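Local coordinates for major capsid protein (Paramecium bursaria Chlorella virus 1, PDB 5TIP) that self-assembles as trimers to build the large icosahedral, glycosylated capsid of this virus, at residues N155-L160 with A360-S365; Y225-L230 with G430-A435. All coordinates share one frame; numbering follows the deposited sequence.

Contact 1. Residues N155-L160 with A360-S365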
ATOM      1  N   ASN A 155     -10.203 -19.141   2.323  1.00 29.37           N
ATOM      2  CA  ASN A 155      -9.467 -18.610   1.185  1.00 28.35           C
ATOM      3  C   ASN A 155      -8.644 -17.377   1.526  1.00 33.51           C
ATOM      4  O   ASN A 155      -7.753 -17.012   0.751  1.00 39.11           O
ATOM      5  CB  ASN A 155     -10.426 -18.244   0.050  1.00 26.40           C
ATOM      6  CG  ASN A 155     -11.276 -19.409  -0.397  1.00 29.99           C
ATOM      7  OD1 ASN A 155     -12.489 -19.275  -0.556  1.00 30.04           O
ATOM      8  ND2 ASN A 155     -10.648 -20.559  -0.608  1.00 34.52           N
ATOM      9  N   GLN A 156      -8.916 -16.728   2.657  1.00 33.89           N
ATOM     10  CA  GLN A 156      -8.304 -15.441   2.960  1.00 35.16           C
ATOM     11  C   GLN A 156      -7.165 -15.521   3.964  1.00 36.85           C
ATOM     12  O   GLN A 156      -6.397 -14.560   4.081  1.00 41.40           O
ATOM     13  CB  GLN A 156      -9.366 -14.466   3.478  1.00 35.36           C
ATOM     14  CG  GLN A 156     -10.531 -14.277   2.523  1.00 34.53           C
ATOM     15  CD  GLN A 156     -11.353 -13.048   2.843  1.00 39.86           C
ATOM     16  OE1 GLN A 156     -11.050 -11.948   2.383  1.00 43.26           O
ATOM     17  NE2 GLN A 156     -12.403 -13.227   3.636  1.00 42.31           N
ATOM     18  N   THR A 157      -7.033 -16.630   4.695  1.00 33.57           N
ATOM     19  CA  THR A 157      -5.933 -16.774   5.626  1.00 32.34           C
ATOM     20  C   THR A 157      -5.643 -18.259   5.802  1.00 31.11           C
ATOM     21  O   THR A 157      -6.587 -19.046   5.975  1.00 33.36           O
ATOM     22  CB  THR A 157      -6.226 -16.128   6.985  1.00 34.79           C
ATOM     23  OG1 THR A 157      -5.240 -16.542   7.939  1.00 35.89           O
ATOM     24  CG2 THR A 157      -7.615 -16.513   7.486  1.00 34.48           C
ATOM     25  N   PRO A 158      -4.375 -18.671   5.746  1.00 26.91           N
ATOM     26  CA  PRO A 158      -4.059 -20.090   5.969  1.00 26.37           C
ATOM     27  C   PRO A 158      -4.394 -20.571   7.369  1.00 26.54           C
ATOM     28  O   PRO A 158      -4.550 -21.782   7.568  1.00 28.33           O
ATOM     29  CB  PRO A 158      -2.549 -20.161   5.693  1.00 26.52           C
ATOM     30  CG  PRO A 158      -2.059 -18.767   5.897  1.00 25.00           C
ATOM     31  CD  PRO A 158      -3.174 -17.874   5.447  1.00 25.52           C
ATOM     32  N   GLY A 159      -4.513 -19.669   8.343  1.00 22.42           N
ATOM     33  CA  GLY A 159      -4.888 -20.056   9.691  1.00 22.22           C
ATOM     34  C   GLY A 159      -6.286 -20.627   9.812  1.00 24.89           C
ATOM     35  O   GLY A 159      -6.613 -21.202  10.856  1.00 27.25           O
ATOM     36  N   LEU A 160      -7.116 -20.476   8.782  1.00 26.97           N
ATOM     37  CA  LEU A 160      -8.453 -21.053   8.749  1.00 26.23           C
ATOM     38  C   LEU A 160      -8.587 -22.121   7.669  1.00 24.72           C
ATOM     39  O   LEU A 160      -9.687 -22.369   7.169  1.00 27.05           O
ATOM     40  CB  LEU A 160      -9.501 -19.959   8.548  1.00 26.19           C
ATOM     41  CG  LEU A 160      -9.637 -18.953   9.691  1.00 24.53           C
ATOM     42  CD1 LEU A 160     -10.671 -17.894   9.347  1.00 25.84           C
ATOM     43  CD2 LEU A 160      -9.988 -19.659  10.992  1.00 22.39           C
ATOM     44  N   ALA A 360     -11.209  -5.355   8.203  1.00 27.79           N
ATOM     45  CA  ALA A 360     -10.517  -6.186   7.226  1.00 30.67           C
ATOM     46  C   ALA A 360      -9.613  -7.232   7.864  1.00 29.76           C
ATOM     47  O   ALA A 360      -9.061  -8.069   7.141  1.00 31.07           O
ATOM     48  CB  ALA A 360      -9.696  -5.313   6.276  1.00 31.11           C
ATOM     49  N   GLY A 361      -9.463  -7.183   9.181  1.00 29.12           N
ATOM     50  CA  GLY A 361      -8.629  -8.139   9.884  1.00 28.58           C
ATOM     51  C   GLY A 361      -9.432  -9.344  10.327  1.00 28.10           C
ATOM     52  O   GLY A 361     -10.577  -9.214  10.739  1.00 28.62           O
ATOM     53  N   ARG A 362      -8.830 -10.521  10.244  1.00 26.57           N
ATOM     54  CA  ARG A 362      -9.513 -11.746  10.639  1.00 27.24           C
ATOM     55  C   ARG A 362      -9.783 -11.783  12.139  1.00 25.93           C
ATOM     56  O   ARG A 362     -10.808 -12.292  12.580  1.00 28.57           O
ATOM     57  CB  ARG A 362      -8.712 -12.969  10.200  1.00 30.30           C
ATOM     58  CG  ARG A 362      -8.353 -12.955   8.723  1.00 33.05           C
ATOM     59  CD  ARG A 362      -9.482 -13.498   7.863  1.00 32.57           C
ATOM     60  NE  ARG A 362     -10.649 -12.622   7.833  1.00 33.02           N
ATOM     61  CZ  ARG A 362     -10.808 -11.611   6.986  1.00 34.56           C
ATOM     62  NH1 ARG A 362      -9.876 -11.345   6.088  1.00 34.97           N
ATOM     63  NH2 ARG A 362     -11.898 -10.864   7.034  1.00 37.04           N
ATOM     64  N   GLN A 363      -8.855 -11.241  12.917  1.00 22.59           N
ATOM     65  CA  GLN A 363      -9.010 -11.204  14.362  1.00 24.41           C
ATOM     66  C   GLN A 363     -10.179 -10.302  14.724  1.00 27.43           C
ATOM     67  O   GLN A 363     -10.223  -9.146  14.320  1.00 33.84           O
ATOM     68  CB  GLN A 363      -7.733 -10.687  15.023  1.00 24.97           C
ATOM     69  CG  GLN A 363      -7.955 -10.065  16.390  1.00 26.00           C
ATOM     70  CD  GLN A 363      -8.095 -11.101  17.486  1.00 27.26           C
ATOM     71  OE1 GLN A 363      -7.336 -12.062  17.545  1.00 28.33           O
ATOM     72  NE2 GLN A 363      -9.068 -10.907  18.360  1.00 26.16           N
ATOM     73  N   PRO A 364     -11.148 -10.833  15.473  1.00 22.48           N
ATOM     74  CA  PRO A 364     -12.287  -9.992  15.852  1.00 20.78           C
ATOM     75  C   PRO A 364     -11.824  -8.791  16.660  1.00 21.56           C
ATOM     76  O   PRO A 364     -10.962  -8.900  17.534  1.00 24.95           O
ATOM     77  CB  PRO A 364     -13.170 -10.932  16.679  1.00 21.90           C
ATOM     78  CG  PRO A 364     -12.282 -12.071  17.066  1.00 23.31           C
ATOM     79  CD  PRO A 364     -11.290 -12.214  15.960  1.00 22.48           C
ATOM     80  N   SER A 365     -12.413  -7.636  16.361  1.00 21.57           N
ATOM     81  CA  SER A 365     -12.027  -6.375  16.983  1.00 20.55           C
ATOM     82  C   SER A 365     -13.245  -5.495  17.196  1.00 23.95           C
ATOM     83  O   SER A 365     -13.207  -4.282  16.965  1.00 25.55           O
ATOM     84  CB  SER A 365     -10.989  -5.642  16.137  1.00 23.66           C
ATOM     85  OG  SER A 365     -11.490  -5.391  14.835  1.00 24.65           O
TER
HETATM   86  O   HOH W   1      -7.120 -12.045   5.487  1.00 31.80           O
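The side-chain amide of Gln156 stacks on one face of the Arg362 guanidinium. Its plane lies 28° from that of the guanidinium, and NE2 of Gln156 sits 3.9 Å above the guanidinium plane, displaced toward its periphery. In the guanidinium plane, at its edge, a water lies 2.9 Å from Arg362 NH1, accepts from it and donates to the backbone O of Gln156 at 3.0 Å, a bridge that, with the salt bridge of NH2 to Glu228, would limit rotation of the group. Two halves of a double jelly-roll, the fold of this capsid protein family, meet here: Gln156 lies on the short helix 153-156 of the N-terminal half, while Arg362 belongs to the loop between strands 350-354 and 368-369 of the C-terminal half. Bends at chi2 (-84°) and chi3 (69°) fold the arginine chain and bring its aliphatic part against Thr157, whose CG2 is 3.6 Å from Arg362 CD. With its methyl turned to the arginine, Thr157 uses its hydroxyl within its own segment: OG1 accepts from Gly159 N at 3.2 Å, closing an ST turn. Tyr30 of the second subunit also packs on Arg362.

Contact 2. Residues Y225-L230 with G430-A435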
ATOM      1  N   TYR A 225     -13.200 -23.600  14.577  1.00 25.90           N
ATOM      2  CA  TYR A 225     -12.719 -22.500  13.754  1.00 22.40           C
ATOM      3  C   TYR A 225     -13.666 -21.316  13.890  1.00 24.58           C
ATOM      4  O   TYR A 225     -14.883 -21.470  13.743  1.00 27.10           O
ATOM      5  CB  TYR A 225     -12.612 -22.919  12.285  1.00 23.03           C
ATOM      6  CG  TYR A 225     -11.535 -23.941  11.999  1.00 25.28           C
ATOM      7  CD1 TYR A 225     -11.788 -25.302  12.123  1.00 25.64           C
ATOM      8  CD2 TYR A 225     -10.271 -23.546  11.581  1.00 24.14           C
ATOM      9  CE1 TYR A 225     -10.808 -26.238  11.854  1.00 24.00           C
ATOM     10  CE2 TYR A 225      -9.286 -24.475  11.310  1.00 23.42           C
ATOM     11  CZ  TYR A 225      -9.559 -25.818  11.448  1.00 24.07           C
ATOM     12  OH  TYR A 225      -8.578 -26.741  11.177  1.00 27.63           O
ATOM     13  N   LEU A 226     -13.109 -20.143  14.172  1.00 27.61           N
ATOM     14  CA  LEU A 226     -13.883 -18.904  14.185  1.00 28.45           C
ATOM     15  C   LEU A 226     -13.876 -18.360  12.764  1.00 30.80           C
ATOM     16  O   LEU A 226     -12.872 -17.814  12.301  1.00 35.82           O
ATOM     17  CB  LEU A 226     -13.300 -17.903  15.176  1.00 27.12           C
ATOM     18  CG  LEU A 226     -14.070 -16.589  15.343  1.00 25.27           C
ATOM     19  CD1 LEU A 226     -15.477 -16.842  15.862  1.00 23.98           C
ATOM     20  CD2 LEU A 226     -13.320 -15.631  16.256  1.00 27.73           C
ATOM     21  N   ILE A 227     -14.996 -18.517  12.067  1.00 29.57           N
ATOM     22  CA  ILE A 227     -15.083 -18.192  10.653  1.00 27.96           C
ATOM     23  C   ILE A 227     -15.945 -16.948  10.472  1.00 26.82           C
ATOM     24  O   ILE A 227     -16.587 -16.461  11.402  1.00 28.70           O
ATOM     25  CB  ILE A 227     -15.634 -19.368   9.823  1.00 27.31           C
ATOM     26  CG1 ILE A 227     -17.138 -19.529  10.055  1.00 27.85           C
ATOM     27  CG2 ILE A 227     -14.903 -20.653  10.171  1.00 28.18           C
ATOM     28  CD1 ILE A 227     -17.787 -20.553   9.154  1.00 28.04           C
ATOM     29  N   GLU A 228     -15.957 -16.437   9.246  1.00 27.88           N
ATOM     30  CA  GLU A 228     -16.779 -15.299   8.875  1.00 25.10           C
ATOM     31  C   GLU A 228     -17.780 -15.727   7.812  1.00 25.22           C
ATOM     32  O   GLU A 228     -17.506 -16.614   6.999  1.00 26.90           O
ATOM     33  CB  GLU A 228     -15.921 -14.139   8.364  1.00 25.63           C
ATOM     34  CG  GLU A 228     -15.000 -13.569   9.427  1.00 31.07           C
ATOM     35  CD  GLU A 228     -14.181 -12.394   8.935  1.00 36.04           C
ATOM     36  OE1 GLU A 228     -14.478 -11.878   7.837  1.00 38.20           O
ATOM     37  OE2 GLU A 228     -13.231 -11.994   9.642  1.00 35.46           O
ATOM     38  N   GLN A 229     -18.944 -15.086   7.828  1.00 26.24           N
ATOM     39  CA  GLN A 229     -20.008 -15.373   6.883  1.00 22.04           C
ATOM     40  C   GLN A 229     -20.517 -14.072   6.286  1.00 18.70           C
ATOM     41  O   GLN A 229     -20.368 -12.996   6.868  1.00 24.60           O
ATOM     42  CB  GLN A 229     -21.175 -16.110   7.550  1.00 22.82           C
ATOM     43  CG  GLN A 229     -20.840 -17.479   8.092  1.00 23.13           C
ATOM     44  CD  GLN A 229     -22.013 -18.096   8.818  1.00 26.40           C
ATOM     45  OE1 GLN A 229     -22.493 -17.556   9.815  1.00 28.47           O
ATOM     46  NE2 GLN A 229     -22.496 -19.222   8.312  1.00 28.49           N
ATOM     47  N   LEU A 230     -21.126 -14.184   5.113  1.00 20.09           N
ATOM     48  CA  LEU A 230     -21.796 -13.063   4.477  1.00 21.29           C
ATOM     49  C   LEU A 230     -23.301 -13.233   4.620  1.00 22.49           C
ATOM     50  O   LEU A 230     -23.830 -14.336   4.451  1.00 23.09           O
ATOM     51  CB  LEU A 230     -21.419 -12.954   2.997  1.00 20.76           C
ATOM     52  CG  LEU A 230     -22.122 -11.821   2.246  1.00 19.02           C
ATOM     53  CD1 LEU A 230     -21.579 -10.464   2.674  1.00 18.70           C
ATOM     54  CD2 LEU A 230     -22.009 -12.005   0.742  1.00 19.07           C
ATOM     55  N   GLY A 430     -18.476 -31.854  10.021  1.00 27.22           N
ATOM     56  CA  GLY A 430     -18.427 -30.459  10.406  1.00 27.18           C
ATOM     57  C   GLY A 430     -19.806 -29.838  10.385  1.00 30.91           C
ATOM     58  O   GLY A 430     -20.671 -30.215   9.595  1.00 35.86           O
ATOM     59  N   GLY A 431     -19.998 -28.864  11.270  1.00 29.42           N
ATOM     60  CA  GLY A 431     -21.269 -28.175  11.365  1.00 30.71           C
ATOM     61  C   GLY A 431     -21.113 -26.858  12.084  1.00 28.33           C
ATOM     62  O   GLY A 431     -20.274 -26.716  12.979  1.00 30.29           O
ATOM     63  N   LEU A 432     -21.929 -25.886  11.689  1.00 28.16           N
ATOM     64  CA  LEU A 432     -21.891 -24.571  12.308  1.00 26.17           C
ATOM     65  C   LEU A 432     -22.535 -24.610  13.688  1.00 26.03           C
ATOM     66  O   LEU A 432     -23.532 -25.304  13.908  1.00 31.14           O
ATOM     67  CB  LEU A 432     -22.604 -23.551  11.421  1.00 28.15           C
ATOM     68  CG  LEU A 432     -21.918 -23.266  10.082  1.00 30.10           C
ATOM     69  CD1 LEU A 432     -22.740 -22.297   9.260  1.00 30.56           C
ATOM     70  CD2 LEU A 432     -20.516 -22.723  10.310  1.00 31.00           C
ATOM     71  N   ALA A 433     -21.955 -23.851  14.622  1.00 23.67           N
ATOM     72  CA  ALA A 433     -22.467 -23.821  15.985  1.00 21.66           C
ATOM     73  C   ALA A 433     -23.712 -22.954  16.107  1.00 27.88           C
ATOM     74  O   ALA A 433     -24.570 -23.230  16.953  1.00 34.31           O
ATOM     75  CB  ALA A 433     -21.389 -23.323  16.949  1.00 27.70           C
ATOM     76  N   TYR A 434     -23.842 -21.920  15.278  1.00 26.45           N
ATOM     77  CA  TYR A 434     -24.967 -21.002  15.370  1.00 26.23           C
ATOM     78  C   TYR A 434     -25.631 -20.873  14.012  1.00 29.94           C
ATOM     79  O   TYR A 434     -24.964 -20.591  13.010  1.00 33.82           O
ATOM     80  CB  TYR A 434     -24.517 -19.630  15.892  1.00 26.48           C
ATOM     81  CG  TYR A 434     -23.777 -19.715  17.206  1.00 29.45           C
ATOM     82  CD1 TYR A 434     -24.473 -19.871  18.398  1.00 32.39           C
ATOM     83  CD2 TYR A 434     -22.391 -19.663  17.260  1.00 30.86           C
ATOM     84  CE1 TYR A 434     -23.813 -19.958  19.604  1.00 34.00           C
ATOM     85  CE2 TYR A 434     -21.718 -19.752  18.470  1.00 32.54           C
ATOM     86  CZ  TYR A 434     -22.436 -19.900  19.638  1.00 34.85           C
ATOM     87  OH  TYR A 434     -21.778 -19.991  20.844  1.00 37.17           O
ATOM     88  N   ALA A 435     -26.950 -21.067  13.996  1.00 34.50           N
ATOM     89  CA  ALA A 435     -27.752 -20.978  12.787  1.00 34.98           C
ATOM     90  C   ALA A 435     -28.482 -19.648  12.693  1.00 36.90           C
ATOM     91  O   ALA A 435     -28.788 -19.200  11.584  1.00 37.64           O
ATOM     92  CB  ALA A 435     -28.761 -22.132  12.711  1.00 36.69           C
TER
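Leu432 reaches over to Ile227 and Gln229 with one methyl for each. The residues belong to strands 429-432 and 223-237 of the C-terminal jelly-roll, which both pair antiparallel with strand 412-426 and therefore run parallel to each other, one on either side of it. The 9.5 Å between the CA atoms of Ile227 and Leu432 fits this next-but-one spacing, and the contact is made by side chains alone, across the intervening strand. Packing is closest at the two leucine methyls. CD2 of Leu432 meets CD1 of Ile227 at 3.7 Å, the two side chains crossing at about a right angle. CD1, which chi2 of 177° carries to the far end of the leucine, comes to 3.2 Å from Gln229 NE2, a short approach for a methyl and an amide nitrogen. Ile104 of strand 102-108, in the N-terminal jelly-roll, packs on both Ile227 and Leu432, adding a third aliphatic side chain to this small cluster and joining the two halves of the protein. Beyond Leu432 the contact loosens. The strand gives way to a loop, the side chain of Tyr434 does not touch 225-230 and packs instead on His256 and on Tyr16 of the third subunit, and Ala435 is exposed, with CB pointing away from the strand. Gln229 is partly exposed, yet its amide is well engaged at both ends, which would hold NE2 steadily beside the leucine: OE1 accepts from the ND2 atoms of Asn419 and Asn421 on the intervening strand, while NE2 donates to the backbone O of Ile104.

The centres of contacts 1 and 2 lie 13 Å apart, and residues 225-230 of contact 2 also touch contact 1. Ile227 and Gln229 turn to 430-435, whereas Leu226 and Glu228, on the other face of the strand, meet 360-365. The polar connection is the salt bridge from Arg362 NH2 to Glu228 OE1, 2.9 Å long; Glu228 also pairs with Lys259 and Lys418, so its negative charge is probably well compensated. Beside it, Pro364 CG packs 3.8 Å from Leu226 CD2, and Leu160 CD2 lies 3.9 Å from Tyr225 CD2. Leu17 of the third subunit packs on both Pro364 and Leu226, tying this junction to the trimer. None of these residues lines a glycan pocket.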